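Side-chain contacts in erythrocyte binding antigen 140 (Plasmodium falciparum, PDB 4GF2), which probably binds a receptor on the host red-cell surface, with this chain supplying the part that contains the two Duffy binding domains: residues A[149-152]-A[153-156]; A[193-196]-A[197-201]; A[288-292]-A[293-297]; A[438-441]-A[442-446]. The protein carries 3 engineered substitutions. All blocks are in the same frame, centred on the assembly; numbering follows the deposited sequence.

In the fold
All four contacts are local, each between residues close in sequence, mostly three to five positions apart and up to seven in contact 3, and they lie in series along one chain. Contacts 1 and 2 fall within the first Duffy binding domain, on the consecutive helices 132-155 and 175-202, with centres 39 Å apart. Contact 4 falls within the second, its centre 64 Å from that of contact 1. Contact 3, at the end of helix 285-293, comes closest to contact 4: their nearest atoms are about 11 Å apart, and Phe-291 and Leu-292 rest on helix 435-457, which carries contact 4. Glycerol, probably from the crystallisation liquor, lies beside His-153, Leu-292 and Leu-438; it identifies no receptor site.

Contact 1: residues A[149-152]-A[153-156]; sequences NLWN and HMIV
Ile-155 reaches back one helical turn and lays its branches against the indole of Trp-151. Its CB stands 4.1 Å from Trp-151 O, and there the side chain divides. CG1, placed between the backbone N and the carbonyl carbon (chi1 66°), passes 3.6 Å from Trp-151 O and carries CD1 to the pyrrole side of the indole, where CD1 is 3.7 Å from Trp-151 NE1. CG2 takes the other half: it lies 3.8 Å from the centroid of the six-membered ring, only 13° off the ring normal, which defines a CH-pi contact over the face. The two branches therefore cover neighbouring parts of the indole. Met-154 adds a Met-aromatic contact, its SD approaching the six-membered ring obliquely at 5.4 Å from the centroid. A backbone bond from Ile-155 N to Trp-151 O, 3.1 Å, accompanies the side-chain contact. The indole N-H is satisfied too: Trp-151 NE1 donates a hydrogen bond to Ala-167 O in the following loop. Near the end of helix 132-155, this group joins two helices: Met-154 packs on Val-67 of helix 56-78 and on Leu-90 of helix 83-101, while Phe-94 of the latter meets Trp-151 edge-to-face.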
loop_
_atom_site.group_PDB
_atom_site.type_symbol
_atom_site.label_atom_id
_atom_site.label_comp_id
_atom_site.label_asym_id
_atom_site.label_seq_id
_atom_site.Cartn_x
_atom_site.Cartn_y
_atom_site.Cartn_z
ATOM N N ASN A 149 -41.242 -35.311 -5.367
ATOM C CA ASN A 149 -41.595 -35.538 -3.973
ATOM C C ASN A 149 -40.541 -34.984 -3.016
ATOM O O ASN A 149 -40.874 -34.447 -1.959
ATOM C CB ASN A 149 -41.820 -37.030 -3.721
ATOM C CG ASN A 149 -42.064 -37.344 -2.261
ATOM O OD1 ASN A 149 -41.442 -38.242 -1.694
ATOM N ND2 ASN A 149 -42.965 -36.593 -1.636
ATOM N N LEU A 150 -39.272 -35.107 -3.387
ATOM C CA LEU A 150 -38.186 -34.587 -2.563
ATOM C C LEU A 150 -38.253 -33.062 -2.453
ATOM O O LEU A 150 -38.088 -32.498 -1.370
ATOM C CB LEU A 150 -36.831 -35.013 -3.136
ATOM C CG LEU A 150 -36.435 -36.479 -2.935
ATOM C CD1 LEU A 150 -35.202 -36.819 -3.752
ATOM C CD2 LEU A 150 -36.182 -36.764 -1.467
ATOM N N TRP A 151 -38.493 -32.395 -3.576
ATOM C CA TRP A 151 -38.596 -30.941 -3.581
ATOM C C TRP A 151 -39.783 -30.501 -2.736
ATOM O O TRP A 151 -39.643 -29.684 -1.825
ATOM C CB TRP A 151 -38.752 -30.423 -5.007
ATOM C CG TRP A 151 -39.131 -28.977 -5.085
ATOM C CD1 TRP A 151 -40.317 -28.465 -5.523
ATOM C CD2 TRP A 151 -38.322 -27.855 -4.716
ATOM N NE1 TRP A 151 -40.295 -27.094 -5.453
ATOM C CE2 TRP A 151 -39.082 -26.694 -4.959
ATOM C CE3 TRP A 151 -37.029 -27.719 -4.200
ATOM C CZ2 TRP A 151 -38.594 -25.414 -4.708
ATOM C CZ3 TRP A 151 -36.545 -26.446 -3.947
ATOM C CH2 TRP A 151 -37.326 -25.311 -4.201
ATOM N N ASN A 152 -40.952 -31.054 -3.039
ATOM C CA ASN A 152 -42.164 -30.708 -2.314
ATOM C C ASN A 152 -41.997 -30.833 -0.806
ATOM O O ASN A 152 -42.446 -29.967 -0.056
ATOM C CB ASN A 152 -43.328 -31.574 -2.785
ATOM C CG ASN A 152 -43.863 -31.138 -4.131
ATOM O OD1 ASN A 152 -43.692 -29.987 -4.531
ATOM N ND2 ASN A 152 -44.520 -32.052 -4.835
ATOM N N HIS A 153 -41.346 -31.904 -0.364
ATOM C CA HIS A 153 -41.185 -32.148 1.062
ATOM C C HIS A 153 -40.115 -31.236 1.646
ATOM O O HIS A 153 -40.170 -30.860 2.823
ATOM C CB HIS A 153 -40.828 -33.610 1.320
ATOM C CG HIS A 153 -40.650 -33.935 2.768
ATOM N ND1 HIS A 153 -41.703 -33.972 3.657
ATOM C CD2 HIS A 153 -39.541 -34.232 3.486
ATOM C CE1 HIS A 153 -41.250 -34.281 4.859
ATOM N NE2 HIS A 153 -39.942 -34.444 4.782
ATOM N N MET A 154 -39.145 -30.872 0.816
ATOM C CA MET A 154 -38.079 -29.972 1.248
ATOM C C MET A 154 -38.637 -28.609 1.644
ATOM O O MET A 154 -38.169 -27.993 2.598
ATOM C CB MET A 154 -37.037 -29.793 0.139
ATOM C CG MET A 154 -35.932 -28.821 0.513
ATOM S SD MET A 154 -34.611 -28.700 -0.706
ATOM C CE MET A 154 -33.433 -27.727 0.223
ATOM N N ILE A 155 -39.640 -28.136 0.916
ATOM C CA ILE A 155 -40.151 -26.791 1.154
ATOM C C ILE A 155 -41.505 -26.785 1.857
ATOM O O ILE A 155 -42.078 -25.719 2.075
ATOM C CB ILE A 155 -40.281 -26.000 -0.162
ATOM C CG1 ILE A 155 -41.344 -26.629 -1.064
ATOM C CG2 ILE A 155 -38.938 -25.932 -0.870
ATOM C CD1 ILE A 155 -41.638 -25.824 -2.303
ATOM N N VAL A 156 -42.005 -27.963 2.226
ATOM C CA VAL A 156 -43.374 -28.079 2.731
ATOM C C VAL A 156 -43.652 -27.171 3.933
ATOM O O VAL A 156 -44.758 -26.664 4.084
ATOM C CB VAL A 156 -43.723 -29.531 3.114
ATOM C CG1 VAL A 156 -42.926 -29.972 4.329
ATOM C CG2 VAL A 156 -45.217 -29.659 3.379
#

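Contact 2: residues A[193-196]-A[197-201]; sequences RLFL and NIKDK
Arg-193 and Asn-197, one turn apart, meet through their backbones by a hydrogen bond and through their side chains by proximity alone. Asn-197 N donates to Arg-193 O at 3.2 Å with an N-H...O angle of 164°. Asn-197 ND2 comes within 3.5 Å of Arg-193 NH1, with the amide and guanidinium planes 73° apart. The guanidinium finds its anion outside this pair: NH2 forms a salt bridge with Glu-190. Two further backbone bonds are well directed, Lys-199 N to Phe-195 O at 3.0 Å and Asp-200 N to Leu-196 O at 2.9 Å, whereas that from Ile-198 N to Leu-194 O is weak. Apolar contacts flank the Phe-195 ring, turned along the helix toward Ile-198 and Lys-199 by a CG anti to the backbone N (chi1 -158°). CE of Lys-199 sits at the ring edge, 3.9 Å from Phe-195 CE2, and Ile-198 CD1 approaches obliquely, 3.9 Å from Phe-195 CD1. Tyr-222 of helix 213-242 meets this ring edge-to-face. The chemistry thus implies a division of labour: main-chain bonds hold the turn, Phe-195 borders the aliphatic part of Lys-199, and of the cations Arg-193 has a salt bridge beyond the segments, Lys-199 a long, weak ion pair with Glu-274.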
loop_
_atom_site.group_PDB
_atom_site.type_symbol
_atom_site.label_atom_id
_atom_site.label_comp_id
_atom_site.label_asym_id
_atom_site.label_seq_id
_atom_site.Cartn_x
_atom_site.Cartn_y
_atom_site.Cartn_z
ATOM N N ARG A 193 -22.554 -3.683 -0.505
ATOM C CA ARG A 193 -22.437 -3.412 0.922
ATOM C C ARG A 193 -21.090 -2.778 1.254
ATOM O O ARG A 193 -21.029 -1.755 1.933
ATOM C CB ARG A 193 -22.622 -4.698 1.726
ATOM C CG ARG A 193 -22.751 -4.477 3.220
ATOM C CD ARG A 193 -22.737 -5.797 3.973
ATOM N NE ARG A 193 -21.417 -6.425 3.965
ATOM C CZ ARG A 193 -20.416 -6.082 4.771
ATOM N NH1 ARG A 193 -20.571 -5.108 5.656
ATOM N NH2 ARG A 193 -19.254 -6.710 4.690
ATOM N N LEU A 194 -20.010 -3.378 0.768
ATOM C CA LEU A 194 -18.680 -2.863 1.064
ATOM C C LEU A 194 -18.491 -1.459 0.491
ATOM O O LEU A 194 -17.786 -0.638 1.075
ATOM C CB LEU A 194 -17.602 -3.805 0.532
ATOM C CG LEU A 194 -17.432 -5.124 1.289
ATOM C CD1 LEU A 194 -16.450 -6.026 0.559
ATOM C CD2 LEU A 194 -16.970 -4.887 2.719
ATOM N N PHE A 195 -19.128 -1.175 -0.640
ATOM C CA PHE A 195 -18.968 0.130 -1.264
ATOM C C PHE A 195 -19.807 1.196 -0.563
ATOM O O PHE A 195 -19.408 2.362 -0.496
ATOM C CB PHE A 195 -19.313 0.083 -2.751
ATOM C CG PHE A 195 -18.696 1.198 -3.537
ATOM C CD1 PHE A 195 -17.374 1.123 -3.948
ATOM C CD2 PHE A 195 -19.427 2.330 -3.854
ATOM C CE1 PHE A 195 -16.795 2.153 -4.668
ATOM C CE2 PHE A 195 -18.853 3.364 -4.575
ATOM C CZ PHE A 195 -17.536 3.275 -4.981
ATOM N N LEU A 196 -20.963 0.803 -0.040
ATOM C CA LEU A 196 -21.798 1.735 0.712
ATOM C C LEU A 196 -21.066 2.180 1.968
ATOM O O LEU A 196 -21.140 3.344 2.358
ATOM C CB LEU A 196 -23.145 1.105 1.076
ATOM C CG LEU A 196 -24.132 0.906 -0.078
ATOM C CD1 LEU A 196 -25.433 0.311 0.431
ATOM C CD2 LEU A 196 -24.403 2.215 -0.810
ATOM N N ASN A 197 -20.357 1.254 2.605
ATOM C CA ASN A 197 -19.509 1.616 3.733
ATOM C C ASN A 197 -18.488 2.670 3.317
ATOM O O ASN A 197 -18.230 3.621 4.053
ATOM C CB ASN A 197 -18.800 0.386 4.296
ATOM C CG ASN A 197 -19.731 -0.509 5.083
ATOM O OD1 ASN A 197 -20.693 -0.041 5.690
ATOM N ND2 ASN A 197 -19.451 -1.808 5.078
ATOM N N ILE A 198 -17.915 2.506 2.129
ATOM C CA ILE A 198 -16.950 3.474 1.615
ATOM C C ILE A 198 -17.579 4.858 1.489
ATOM O O ILE A 198 -16.974 5.850 1.880
ATOM C CB ILE A 198 -16.386 3.048 0.246
ATOM C CG1 ILE A 198 -15.416 1.880 0.416
ATOM C CG2 ILE A 198 -15.684 4.212 -0.422
ATOM C CD1 ILE A 198 -14.927 1.297 -0.892
ATOM N N LYS A 199 -18.790 4.921 0.942
ATOM C CA LYS A 199 -19.493 6.193 0.804
ATOM C C LYS A 199 -19.740 6.814 2.170
ATOM O O LYS A 199 -19.440 7.986 2.399
ATOM C CB LYS A 199 -20.832 6.008 0.088
ATOM C CG LYS A 199 -20.721 5.560 -1.359
ATOM C CD LYS A 199 -21.779 6.231 -2.228
ATOM C CE LYS A 199 -21.919 5.534 -3.574
ATOM N NZ LYS A 199 -22.697 6.339 -4.557
ATOM N N ASP A 200 -20.292 6.013 3.070
ATOM C CA ASP A 200 -20.628 6.461 4.412
ATOM C C ASP A 200 -19.444 7.129 5.107
ATOM O O ASP A 200 -19.579 8.217 5.671
ATOM C CB ASP A 200 -21.107 5.272 5.248
ATOM C CG ASP A 200 -21.555 5.680 6.635
ATOM O OD1 ASP A 200 -22.379 6.612 6.743
ATOM O OD2 ASP A 200 -21.073 5.077 7.617
ATOM N N LYS A 201 -18.286 6.479 5.059
ATOM C CA LYS A 201 -17.120 6.935 5.809
ATOM C C LYS A 201 -16.260 7.932 5.035
ATOM O O LYS A 201 -15.576 8.765 5.630
ATOM C CB LYS A 201 -16.261 5.738 6.228
ATOM C CG LYS A 201 -17.010 4.701 7.052
ATOM C CD LYS A 201 -17.845 5.358 8.144
ATOM C CE LYS A 201 -18.520 4.327 9.036
ATOM N NZ LYS A 201 -17.565 3.701 9.988
#

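Contact 3: residues A[288-292]-A[293-297]; sequences IKSFL and NGPAK
The backbone leaves the helix through Asn-293 and Gly-294 and folds back, bringing Gly-294 CA within 3.8 Å of Ser-290 CA. Ser-290 O takes two amides here: Gly-294 N donates to it at 2.9 Å from above the carbonyl plane, and Lys-297 N adds a weak bond to the same oxygen. The Ser-290 side chain makes a straighter link. With OG anti to the backbone N (chi1 -179°), the hydroxyl oxygen accepts from Ala-296 N at 3.2 Å, the N-H...O angle being 160°. Thus both oxygens of Ser-290 receive amides from the returning chain. The same OG lies 3.6 Å from Pro-295 CD and 3.3 Å from Ala-296 CB. That methyl also covers one face of Phe-291: Ala-296 CB is 3.5 Å above the ring plane, displaced toward the rim, and 3.5 Å from Phe-291 CD1, a CH-pi contact. Lys-297 runs extended across the helix end, its CD 3.3 Å from Leu-292 O. The turn joins helix 285-293 to helix 300-304, whose Ala-303 touches both Phe-291 and Ala-296. Phe-291 also packs on Ile-373 of helix 361-382 and on Val-456 of helix 435-457, so the ring lies among three other helices.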
loop_
_atom_site.group_PDB
_atom_site.type_symbol
_atom_site.label_atom_id
_atom_site.label_comp_id
_atom_site.label_asym_id
_atom_site.label_seq_id
_atom_site.Cartn_x
_atom_site.Cartn_y
_atom_site.Cartn_z
ATOM N N ILE A 288 1.315 11.231 -6.090
ATOM C CA ILE A 288 2.277 10.173 -6.359
ATOM C C ILE A 288 1.999 9.565 -7.727
ATOM O O ILE A 288 2.921 9.274 -8.490
ATOM C CB ILE A 288 2.223 9.069 -5.293
ATOM C CG1 ILE A 288 2.739 9.599 -3.953
ATOM C CG2 ILE A 288 3.065 7.875 -5.721
ATOM C CD1 ILE A 288 2.495 8.659 -2.781
ATOM N N LYS A 289 0.721 9.384 -8.036
ATOM C CA LYS A 289 0.328 8.767 -9.296
ATOM C C LYS A 289 0.663 9.683 -10.465
ATOM O O LYS A 289 1.059 9.219 -11.531
ATOM C CB LYS A 289 -1.160 8.431 -9.294
ATOM C CG LYS A 289 -1.520 7.232 -8.439
ATOM C CD LYS A 289 -2.989 6.868 -8.603
ATOM C CE LYS A 289 -3.391 5.716 -7.692
ATOM N NZ LYS A 289 -4.818 5.319 -7.894
ATOM N N SER A 290 0.507 10.986 -10.255
ATOM C CA SER A 290 0.853 11.967 -11.276
ATOM C C SER A 290 2.353 11.939 -11.554
ATOM O O SER A 290 2.778 11.902 -12.710
ATOM C CB SER A 290 0.430 13.368 -10.835
ATOM O OG SER A 290 0.748 14.329 -11.826
ATOM N N PHE A 291 3.147 11.945 -10.484
ATOM C CA PHE A 291 4.603 11.971 -10.588
ATOM C C PHE A 291 5.192 10.685 -11.163
ATOM O O PHE A 291 6.262 10.708 -11.769
ATOM C CB PHE A 291 5.224 12.232 -9.213
ATOM C CG PHE A 291 5.354 13.689 -8.870
ATOM C CD1 PHE A 291 4.232 14.478 -8.688
ATOM C CD2 PHE A 291 6.603 14.263 -8.715
ATOM C CE1 PHE A 291 4.355 15.818 -8.367
ATOM C CE2 PHE A 291 6.732 15.603 -8.394
ATOM C CZ PHE A 291 5.608 16.379 -8.218
ATOM N N LEU A 292 4.504 9.564 -10.964
ATOM C CA LEU A 292 5.019 8.271 -11.414
ATOM C C LEU A 292 4.378 7.779 -12.706
ATOM O O LEU A 292 5.003 7.046 -13.469
ATOM C CB LEU A 292 4.828 7.212 -10.330
ATOM C CG LEU A 292 5.737 7.319 -9.107
ATOM C CD1 LEU A 292 5.418 6.201 -8.134
ATOM C CD2 LEU A 292 7.209 7.277 -9.499
ATOM N N ASN A 293 3.131 8.172 -12.941
ATOM C CA ASN A 293 2.380 7.662 -14.082
ATOM C C ASN A 293 1.625 8.729 -14.875
ATOM O O ASN A 293 1.171 8.465 -15.988
ATOM C CB ASN A 293 1.384 6.596 -13.609
ATOM C CG ASN A 293 2.063 5.425 -12.922
ATOM O OD1 ASN A 293 2.536 4.498 -13.578
ATOM N ND2 ASN A 293 2.109 5.461 -11.595
ATOM N N GLY A 294 1.495 9.926 -14.314
ATOM C CA GLY A 294 0.638 10.943 -14.897
ATOM C C GLY A 294 1.393 12.134 -15.454
ATOM O O GLY A 294 2.565 12.019 -15.813
ATOM N N PRO A 295 0.718 13.293 -15.525
ATOM C CA PRO A 295 1.260 14.536 -16.087
ATOM C C PRO A 295 2.627 14.927 -15.525
ATOM O O PRO A 295 3.560 15.159 -16.292
ATOM C CB PRO A 295 0.211 15.580 -15.695
ATOM C CG PRO A 295 -1.054 14.812 -15.580
ATOM C CD PRO A 295 -0.665 13.465 -15.047
ATOM N N ALA A 296 2.738 15.001 -14.204
ATOM C CA ALA A 296 3.976 15.433 -13.563
ATOM C C ALA A 296 5.176 14.629 -14.058
ATOM O O ALA A 296 6.292 15.145 -14.134
ATOM C CB ALA A 296 3.851 15.319 -12.055
ATOM N N LYS A 297 4.935 13.371 -14.407
ATOM C CA LYS A 297 6.001 12.465 -14.816
ATOM C C LYS A 297 6.844 13.031 -15.958
ATOM O O LYS A 297 8.070 12.940 -15.933
ATOM C CB LYS A 297 5.412 11.116 -15.232
ATOM C CG LYS A 297 6.448 10.070 -15.605
ATOM C CD LYS A 297 5.783 8.821 -16.155
ATOM C CE LYS A 297 6.808 7.797 -16.610
ATOM N NZ LYS A 297 6.164 6.575 -17.165
#

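Contact 4: residues A[438-441]-A[442-446]; sequences LKIF and REKWW
Arg-442 folds its guanidinium back over the preceding turn, and its packing there is the tight part of the contact. The chain bends at chi3 (-50°), which brings the flat group against the backbone: Lys-439 CA lies 3.4 Å above the guanidinium plane, offset toward the rim, while Arg-442 NH1 reaches 3.7 Å from Leu-438 CB. Its donors are used by other parts of the fold. NH1 bonds to Asn-425 OD1 and NH2 to Lys-407 O, so two neutral oxygens are among the acceptors of this buried cation, with a weak, long ion pair to Glu-421 in addition. The backbone bond from Arg-442 N to Leu-438 O is nearly straight, 3.1 Å with an N-H...O angle of 173°. The looser, more solvent-facing side carries Lys-439, Glu-443 and Lys-444. Lys-439 and Glu-443 form a long salt bridge, NZ to OE2 at 3.6 Å, and the aliphatic CD of Lys-439 comes nearer to that oxygen than NZ does, at 3.3 Å. Beside them the exposed Lys-444 runs extended alongside Ile-440, with CE 3.7 Å from Ile-440 CG2. Phe-441 and Trp-445 make a slighter aromatic pair: the planes are 27° apart, but the rings are slid so far that they barely overlap, with centroids 5.9 Å apart. Within the fold, helix 435-457 presents Phe-441, Arg-442 and Trp-445 to Leu-424 of helix 415-427; Trp-445 continues onto Ile-406 of helix 388-407 and meets Tyr-364 of helix 361-382 edge-to-face.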
loop_
_atom_site.group_PDB
_atom_site.type_symbol
_atom_site.label_atom_id
_atom_site.label_comp_id
_atom_site.label_asym_id
_atom_site.label_seq_id
_atom_site.Cartn_x
_atom_site.Cartn_y
_atom_site.Cartn_z
ATOM N N LEU A 438 17.014 -4.828 13.076
ATOM C CA LEU A 438 16.078 -3.830 12.574
ATOM C C LEU A 438 16.732 -2.923 11.539
ATOM O O LEU A 438 16.090 -2.505 10.574
ATOM C CB LEU A 438 15.532 -2.987 13.724
ATOM C CG LEU A 438 14.691 -3.743 14.751
ATOM C CD1 LEU A 438 14.258 -2.800 15.859
ATOM C CD2 LEU A 438 13.485 -4.391 14.094
ATOM N N LYS A 439 18.007 -2.610 11.748
ATOM C CA LYS A 439 18.750 -1.788 10.804
ATOM C C LYS A 439 18.773 -2.469 9.439
ATOM O O LYS A 439 18.417 -1.864 8.428
ATOM C CB LYS A 439 20.182 -1.560 11.293
ATOM C CG LYS A 439 20.973 -0.561 10.447
ATOM C CD LYS A 439 22.469 -0.604 10.737
ATOM C CE LYS A 439 23.079 -1.928 10.290
ATOM N NZ LYS A 439 24.540 -1.818 10.007
ATOM N N ILE A 440 19.185 -3.733 9.422
ATOM C CA ILE A 440 19.309 -4.483 8.176
ATOM C C ILE A 440 17.998 -4.474 7.395
ATOM O O ILE A 440 18.000 -4.375 6.169
ATOM C CB ILE A 440 19.749 -5.938 8.430
ATOM C CG1 ILE A 440 21.159 -5.967 9.023
ATOM C CG2 ILE A 440 19.727 -6.743 7.138
ATOM C CD1 ILE A 440 21.539 -7.297 9.628
ATOM N N PHE A 441 16.879 -4.566 8.102
ATOM C CA PHE A 441 15.581 -4.518 7.444
ATOM C C PHE A 441 15.367 -3.162 6.785
ATOM O O PHE A 441 15.047 -3.077 5.600
ATOM C CB PHE A 441 14.453 -4.786 8.436
ATOM C CG PHE A 441 13.085 -4.603 7.848
ATOM C CD1 PHE A 441 12.426 -5.663 7.248
ATOM C CD2 PHE A 441 12.462 -3.368 7.882
ATOM C CE1 PHE A 441 11.166 -5.496 6.703
ATOM C CE2 PHE A 441 11.200 -3.194 7.337
ATOM C CZ PHE A 441 10.553 -4.259 6.746
ATOM N N ARG A 442 15.542 -2.100 7.558
ATOM C CA ARG A 442 15.372 -0.753 7.035
ATOM C C ARG A 442 16.293 -0.537 5.834
ATOM O O ARG A 442 15.869 -0.029 4.798
ATOM C CB ARG A 442 15.649 0.286 8.121
ATOM C CG ARG A 442 14.646 0.268 9.271
ATOM C CD ARG A 442 14.787 1.506 10.145
ATOM N NE ARG A 442 16.178 1.727 10.529
ATOM C CZ ARG A 442 16.758 1.208 11.605
ATOM N NH1 ARG A 442 16.073 0.430 12.437
ATOM N NH2 ARG A 442 18.033 1.468 11.852
ATOM N N GLU A 443 17.551 -0.944 5.973
ATOM C CA GLU A 443 18.527 -0.770 4.906
ATOM C C GLU A 443 18.065 -1.462 3.626
ATOM O O GLU A 443 18.160 -0.896 2.537
ATOM C CB GLU A 443 19.900 -1.289 5.341
ATOM C CG GLU A 443 20.591 -0.394 6.364
ATOM C CD GLU A 443 21.972 -0.895 6.749
ATOM O OE1 GLU A 443 22.341 -2.014 6.337
ATOM O OE2 GLU A 443 22.690 -0.165 7.465
ATOM N N LYS A 444 17.553 -2.682 3.760
ATOM C CA LYS A 444 17.037 -3.416 2.609
ATOM C C LYS A 444 15.784 -2.745 2.059
ATOM O O LYS A 444 15.567 -2.711 0.848
ATOM C CB LYS A 444 16.730 -4.865 2.986
ATOM C CG LYS A 444 17.965 -5.716 3.224
ATOM C CD LYS A 444 17.588 -7.133 3.627
ATOM C CE LYS A 444 18.814 -8.017 3.795
ATOM N NZ LYS A 444 18.442 -9.396 4.209
ATOM N N TRP A 445 14.961 -2.207 2.952
ATOM C CA TRP A 445 13.721 -1.569 2.541
ATOM C C TRP A 445 14.015 -0.331 1.703
ATOM O O TRP A 445 13.355 -0.084 0.694
ATOM C CB TRP A 445 12.887 -1.188 3.762
ATOM C CG TRP A 445 11.497 -0.780 3.412
ATOM C CD1 TRP A 445 10.405 -1.588 3.335
ATOM C CD2 TRP A 445 11.048 0.537 3.081
ATOM N NE1 TRP A 445 9.299 -0.856 2.982
ATOM C CE2 TRP A 445 9.667 0.454 2.819
ATOM C CE3 TRP A 445 11.678 1.780 2.980
ATOM C CZ2 TRP A 445 8.904 1.563 2.461
ATOM C CZ3 TRP A 445 10.920 2.882 2.626
ATOM C CH2 TRP A 445 9.548 2.766 2.371
ATOM N N TRP A 446 15.008 0.447 2.122
ATOM C CA TRP A 446 15.397 1.632 1.372
ATOM C C TRP A 446 15.904 1.256 -0.024
ATOM O O TRP A 446 15.567 1.912 -1.007
ATOM C CB TRP A 446 16.466 2.432 2.114
ATOM C CG TRP A 446 17.023 3.538 1.273
ATOM C CD1 TRP A 446 18.241 3.569 0.664
ATOM C CD2 TRP A 446 16.370 4.765 0.924
ATOM N NE1 TRP A 446 18.392 4.742 -0.034
ATOM C CE2 TRP A 446 17.255 5.493 0.108
ATOM C CE3 TRP A 446 15.120 5.318 1.225
ATOM C CZ2 TRP A 446 16.936 6.744 -0.412
ATOM C CZ3 TRP A 446 14.805 6.563 0.709
ATOM C CH2 TRP A 446 15.709 7.263 -0.098
#